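Local coordinates for protein rRNA adenine N-6-methyltransferase (Saccharopolyspora erythraea, PDB 6NVM) that dimethylates a single adenine of 23S rRNA with S-adenosyl-L-methionine as methyl donor, which weakens ribosome binding of macrolide, lincosamide and streptogramin B antibiotics, at residues F170-R174 with T175-G179; K256-R259 with R260-E263. One frame throughout, in Å; residues are numbered along the deposited sequence.

Interaction 1 (F170-R174 with T175-G179)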
loop_
_atom_site.group_PDB
_atom_site.type_symbol
_atom_site.label_atom_id
_atom_site.label_comp_id
_atom_site.label_asym_id
_atom_site.label_seq_id
_atom_site.Cartn_x
_atom_site.Cartn_y
_atom_site.Cartn_z
ATOM N N PHE A 170 7.825 -6.383 -5.633
ATOM C CA PHE A 170 6.986 -6.141 -4.464
ATOM C C PHE A 170 5.686 -5.455 -4.863
ATOM O O PHE A 170 4.599 -5.843 -4.417
ATOM C CB PHE A 170 7.750 -5.296 -3.445
ATOM C CG PHE A 170 6.959 -4.978 -2.211
ATOM C CD1 PHE A 170 6.079 -3.902 -2.191
ATOM C CD2 PHE A 170 7.084 -5.763 -1.075
ATOM C CE1 PHE A 170 5.339 -3.612 -1.058
ATOM C CE2 PHE A 170 6.352 -5.481 0.063
ATOM C CZ PHE A 170 5.478 -4.403 0.074
ATOM N N ALA A 171 5.784 -4.421 -5.703
ATOM C CA ALA A 171 4.601 -3.658 -6.086
ATOM C C ALA A 171 3.651 -4.492 -6.935
ATOM O O ALA A 171 2.427 -4.366 -6.811
ATOM C CB ALA A 171 5.016 -2.395 -6.838
ATOM N N ARG A 172 4.193 -5.326 -7.824
ATOM C CA ARG A 172 3.338 -6.156 -8.666
ATOM C C ARG A 172 2.537 -7.153 -7.835
ATOM O O ARG A 172 1.336 -7.340 -8.063
ATOM C CB ARG A 172 4.180 -6.886 -9.711
ATOM C CG ARG A 172 4.713 -5.996 -10.827
ATOM C CD ARG A 172 5.221 -6.839 -11.986
ATOM N NE ARG A 172 5.794 -6.036 -13.060
ATOM C CZ ARG A 172 6.336 -6.544 -14.163
ATOM N NH1 ARG A 172 6.378 -7.858 -14.343
ATOM N NH2 ARG A 172 6.835 -5.738 -15.090
ATOM N N LYS A 173 3.182 -7.806 -6.868
ATOM C CA LYS A 173 2.472 -8.779 -6.046
ATOM C C LYS A 173 1.383 -8.105 -5.218
ATOM O O LYS A 173 0.249 -8.597 -5.145
ATOM C CB LYS A 173 3.453 -9.523 -5.140
ATOM C CG LYS A 173 2.908 -10.854 -4.632
ATOM C CD LYS A 173 3.789 -11.481 -3.554
ATOM C CE LYS A 173 3.606 -10.799 -2.204
ATOM N NZ LYS A 173 4.013 -11.675 -1.068
ATOM N N ARG A 174 1.708 -6.969 -4.590
ATOM C CA ARG A 174 0.765 -6.311 -3.693
ATOM C C ARG A 174 -0.393 -5.657 -4.435
ATOM O O ARG A 174 -1.410 -5.340 -3.812
ATOM C CB ARG A 174 1.491 -5.259 -2.844
ATOM C CG ARG A 174 2.554 -5.823 -1.902
ATOM C CD ARG A 174 1.952 -6.741 -0.840
ATOM N NE ARG A 174 2.960 -7.240 0.098
ATOM C CZ ARG A 174 3.179 -6.758 1.321
ATOM N NH1 ARG A 174 2.463 -5.749 1.800
ATOM N NH2 ARG A 174 4.126 -7.293 2.081
ATOM N N THR A 175 -0.267 -5.447 -5.743
ATOM C CA THR A 175 -1.333 -4.866 -6.544
ATOM C C THR A 175 -1.947 -5.859 -7.519
ATOM O O THR A 175 -2.832 -5.475 -8.291
ATOM C CB THR A 175 -0.811 -3.656 -7.329
ATOM O OG1 THR A 175 0.223 -4.085 -8.229
ATOM C CG2 THR A 175 -0.263 -2.588 -6.382
ATOM N N GLY A 176 -1.501 -7.113 -7.514
ATOM C CA GLY A 176 -2.007 -8.094 -8.461
ATOM C C GLY A 176 -1.773 -7.725 -9.909
ATOM O O GLY A 176 -2.583 -8.076 -10.774
ATOM N N ASP A 177 -0.665 -7.039 -10.203
ATOM C CA ASP A 177 -0.465 -6.476 -11.533
ATOM C C ASP A 177 -0.228 -7.541 -12.595
ATOM O O ASP A 177 -0.442 -7.262 -13.781
ATOM C CB ASP A 177 0.705 -5.493 -11.515
ATOM C CG ASP A 177 0.835 -4.720 -12.813
ATOM O OD1 ASP A 177 -0.133 -4.026 -13.192
ATOM O OD2 ASP A 177 1.907 -4.796 -13.449
ATOM N N TYR A 178 0.203 -8.748 -12.210
ATOM C CA TYR A 178 0.364 -9.848 -13.157
ATOM C C TYR A 178 -0.476 -11.070 -12.785
ATOM O O TYR A 178 -0.193 -12.174 -13.260
ATOM C CB TYR A 178 1.840 -10.238 -13.293
ATOM C CG TYR A 178 2.483 -10.812 -12.047
ATOM C CD1 TYR A 178 2.322 -12.149 -11.708
ATOM C CD2 TYR A 178 3.279 -10.021 -11.230
ATOM C CE1 TYR A 178 2.919 -12.678 -10.578
ATOM C CE2 TYR A 178 3.880 -10.538 -10.097
ATOM C CZ TYR A 178 3.698 -11.867 -9.776
ATOM O OH TYR A 178 4.296 -12.388 -8.648
ATOM N N GLY A 179 -1.506 -10.903 -11.955
ATOM C CA GLY A 179 -2.477 -11.946 -11.708
ATOM C C GLY A 179 -2.341 -12.654 -10.375
ATOM O O GLY A 179 -3.287 -13.328 -9.954
HETATM O O HOH W 1 0.922 -10.218 -9.316
#
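R172 and Y178 meet where helix 168-175 gives way to the loop that follows it. The aliphatic root of the arginine lies along one edge of the tyrosine ring, near its plane, with R172 CB 3.6 Å from Y178 CD2 and the arginine CD touching the same ring carbon. The two side chains cross at about a right angle. In Y178 a chi1 of 65° sets the CD2/CE2 edge of the ring against R172 CB and CD. Arginine suits this position: its methylene groups pack on the ring, while its extended chain carries the guanidinium onward past D177. There R172 NE and D177 OD2 are 4.1 Å apart, and the oxygen lies well out of the guanidinium plane, so the two attract by charge without a directed N-H bond.

The helix ends here in a Schellman motif. G176 takes a positive phi, which glycine adopts readily, and sends its N-H to K173 O at 3.3 Å from above the carbonyl plane. The D177 N-H meets R172 O at 2.9 Å, in the carbonyl plane and on a lone pair; a water also donates to R172 O and weakly accepts from Y178 N.

T175 closes the turn from the buried side, where it packs on F196 of strand 192-200. The hydroxyl is what suits threonine to this buried helix end: chi1 of 62° places OG1 to bond A171 O, four residues back, at 2.6 Å, tilted 27° from the carbonyl plane. T175 N is shared weakly between A171 O and the more distant R172 O.

Interaction 2 (K256-R259 with R260-E263)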
loop_
_atom_site.group_PDB
_atom_site.type_symbol
_atom_site.label_atom_id
_atom_site.label_comp_id
_atom_site.label_asym_id
_atom_site.label_seq_id
_atom_site.Cartn_x
_atom_site.Cartn_y
_atom_site.Cartn_z
ATOM N N LYS A 256 -15.572 -25.224 7.016
ATOM C CA LYS A 256 -16.376 -24.247 7.738
ATOM C C LYS A 256 -17.788 -24.079 7.196
ATOM O O LYS A 256 -18.667 -23.656 7.958
ATOM C CB LYS A 256 -15.683 -22.874 7.724
ATOM C CG LYS A 256 -16.426 -21.772 8.479
ATOM C CD LYS A 256 -15.818 -20.402 8.221
ATOM C CE LYS A 256 -14.549 -20.160 9.025
ATOM N NZ LYS A 256 -14.843 -19.705 10.410
ATOM N N TYR A 257 -18.043 -24.389 5.926
ATOM C CA TYR A 257 -19.341 -24.119 5.332
ATOM C C TYR A 257 -19.950 -25.389 4.745
ATOM O O TYR A 257 -19.221 -26.305 4.358
ATOM C CB TYR A 257 -19.227 -23.063 4.227
ATOM C CG TYR A 257 -18.819 -21.695 4.714
ATOM C CD1 TYR A 257 -17.495 -21.284 4.661
ATOM C CD2 TYR A 257 -19.759 -20.810 5.219
ATOM C CE1 TYR A 257 -17.119 -20.024 5.099
ATOM C CE2 TYR A 257 -19.396 -19.557 5.658
ATOM C CZ TYR A 257 -18.075 -19.167 5.597
ATOM O OH TYR A 257 -17.718 -17.913 6.034
ATOM N N PRO A 258 -21.278 -25.462 4.642
ATOM C CA PRO A 258 -21.905 -26.652 4.055
ATOM C C PRO A 258 -21.614 -26.773 2.566
ATOM O O PRO A 258 -21.443 -25.777 1.858
ATOM C CB PRO A 258 -23.403 -26.431 4.305
ATOM C CG PRO A 258 -23.485 -25.339 5.318
ATOM C CD PRO A 258 -22.281 -24.492 5.108
ATOM N N ARG A 259 -21.589 -28.021 2.092
ATOM C CA ARG A 259 -21.229 -28.290 0.704
ATOM C C ARG A 259 -22.124 -27.524 -0.266
ATOM O O ARG A 259 -21.635 -26.893 -1.210
ATOM C CB ARG A 259 -21.310 -29.791 0.428
ATOM C CG ARG A 259 -20.889 -30.179 -0.983
ATOM C CD ARG A 259 -20.961 -31.682 -1.201
ATOM N NE ARG A 259 -22.315 -32.197 -1.003
ATOM C CZ ARG A 259 -23.282 -32.145 -1.914
ATOM N NH1 ARG A 259 -23.061 -31.595 -3.102
ATOM N NH2 ARG A 259 -24.479 -32.641 -1.635
ATOM N N ARG A 260 -23.443 -27.584 -0.059
ATOM C CA ARG A 260 -24.366 -26.925 -0.978
ATOM C C ARG A 260 -24.058 -25.438 -1.095
ATOM O O ARG A 260 -24.092 -24.871 -2.193
ATOM C CB ARG A 260 -25.811 -27.128 -0.516
ATOM C CG ARG A 260 -26.296 -28.573 -0.540
ATOM C CD ARG A 260 -26.470 -29.087 -1.959
ATOM N NE ARG A 260 -26.884 -30.490 -1.986
ATOM C CZ ARG A 260 -28.134 -30.918 -2.149
ATOM N NH1 ARG A 260 -29.134 -30.059 -2.310
ATOM N NH2 ARG A 260 -28.386 -32.220 -2.154
ATOM N N ARG A 261 -23.756 -24.790 0.030
ATOM C CA ARG A 261 -23.488 -23.357 0.009
ATOM C C ARG A 261 -22.127 -23.056 -0.600
ATOM O O ARG A 261 -21.960 -22.019 -1.251
ATOM C CB ARG A 261 -23.575 -22.783 1.422
ATOM C CG ARG A 261 -23.605 -21.266 1.459
ATOM C CD ARG A 261 -23.484 -20.742 2.876
ATOM N NE ARG A 261 -24.528 -21.267 3.750
ATOM C CZ ARG A 261 -24.571 -21.068 5.063
ATOM N NH1 ARG A 261 -23.627 -20.354 5.662
ATOM N NH2 ARG A 261 -25.559 -21.584 5.780
ATOM N N VAL A 262 -21.146 -23.937 -0.391
ATOM C CA VAL A 262 -19.819 -23.743 -0.969
ATOM C C VAL A 262 -19.893 -23.786 -2.490
ATOM O O VAL A 262 -19.324 -22.936 -3.184
ATOM C CB VAL A 262 -18.840 -24.799 -0.421
ATOM C CG1 VAL A 262 -17.535 -24.808 -1.222
ATOM C CG2 VAL A 262 -18.555 -24.538 1.049
ATOM N N GLU A 263 -20.583 -24.793 -3.032
ATOM C CA GLU A 263 -20.728 -24.892 -4.480
ATOM C C GLU A 263 -21.433 -23.664 -5.039
ATOM O O GLU A 263 -21.004 -23.099 -6.052
ATOM C CB GLU A 263 -21.491 -26.169 -4.853
ATOM C CG GLU A 263 -21.733 -26.320 -6.358
ATOM C CD GLU A 263 -22.341 -27.658 -6.751
ATOM O OE1 GLU A 263 -22.463 -28.543 -5.876
ATOM O OE2 GLU A 263 -22.694 -27.825 -7.940
#
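With chi1 of -168° and a bend at chi3 (-57°), the R261 chain folds back so that its guanidinium comes over P258; Y257, its CG beside the backbone N (chi1 -66°), turns a ring edge (CD2) to R261 NH1. This is the start of helix 259-269, with P258 at the N-cap. The N-H of an N-cap residue makes no bond within the helix, so a proline there loses none, while its carbonyl accepts the first-turn bond from V262 N at 2.9 Å. E263 N bonds R259 O in the same way at 3.0 Å, nearly straight.

P258 CD lies over the centre of one face of the R261 guanidinium, 4.1 Å above its plane. R261 NH1, besides standing at the edge of the Y257 ring, donates to the backbone O of L292 in helix 282-292. On the inner side, V262 is a small branched residue that fills the corner against helix 249-254 and sets CG2 3.6 Å from Y257 CB.

On the exposed side the R259 and R260 guanidinium planes are steeply inclined to each other. R259 NH2 lies 3.2 Å from R260 NE, at the edge of the R260 guanidinium, two donors with no bond between them.

Overall arrangement
The two contacts mark opposite ends of helices: interaction 1 finishes helix 168-175, and interaction 2 starts helix 259-269. They do not touch; their centres are 30 Å apart and their nearest atoms about 20 Å. Interaction 1 lies about 11 Å, centre to centre, from the middle of the chain and packs on strands 192-200 and 213-220 of the seven-stranded sheet of the methyltransferase fold. Interaction 2 is about 33 Å from that middle, in the helical part near the C-terminus. Both lie away from the predicted S-adenosyl-L-methionine site. The R174 side chain of interaction 1 is about 4 Å from a bound sulfate, probably from the crystallisation liquor.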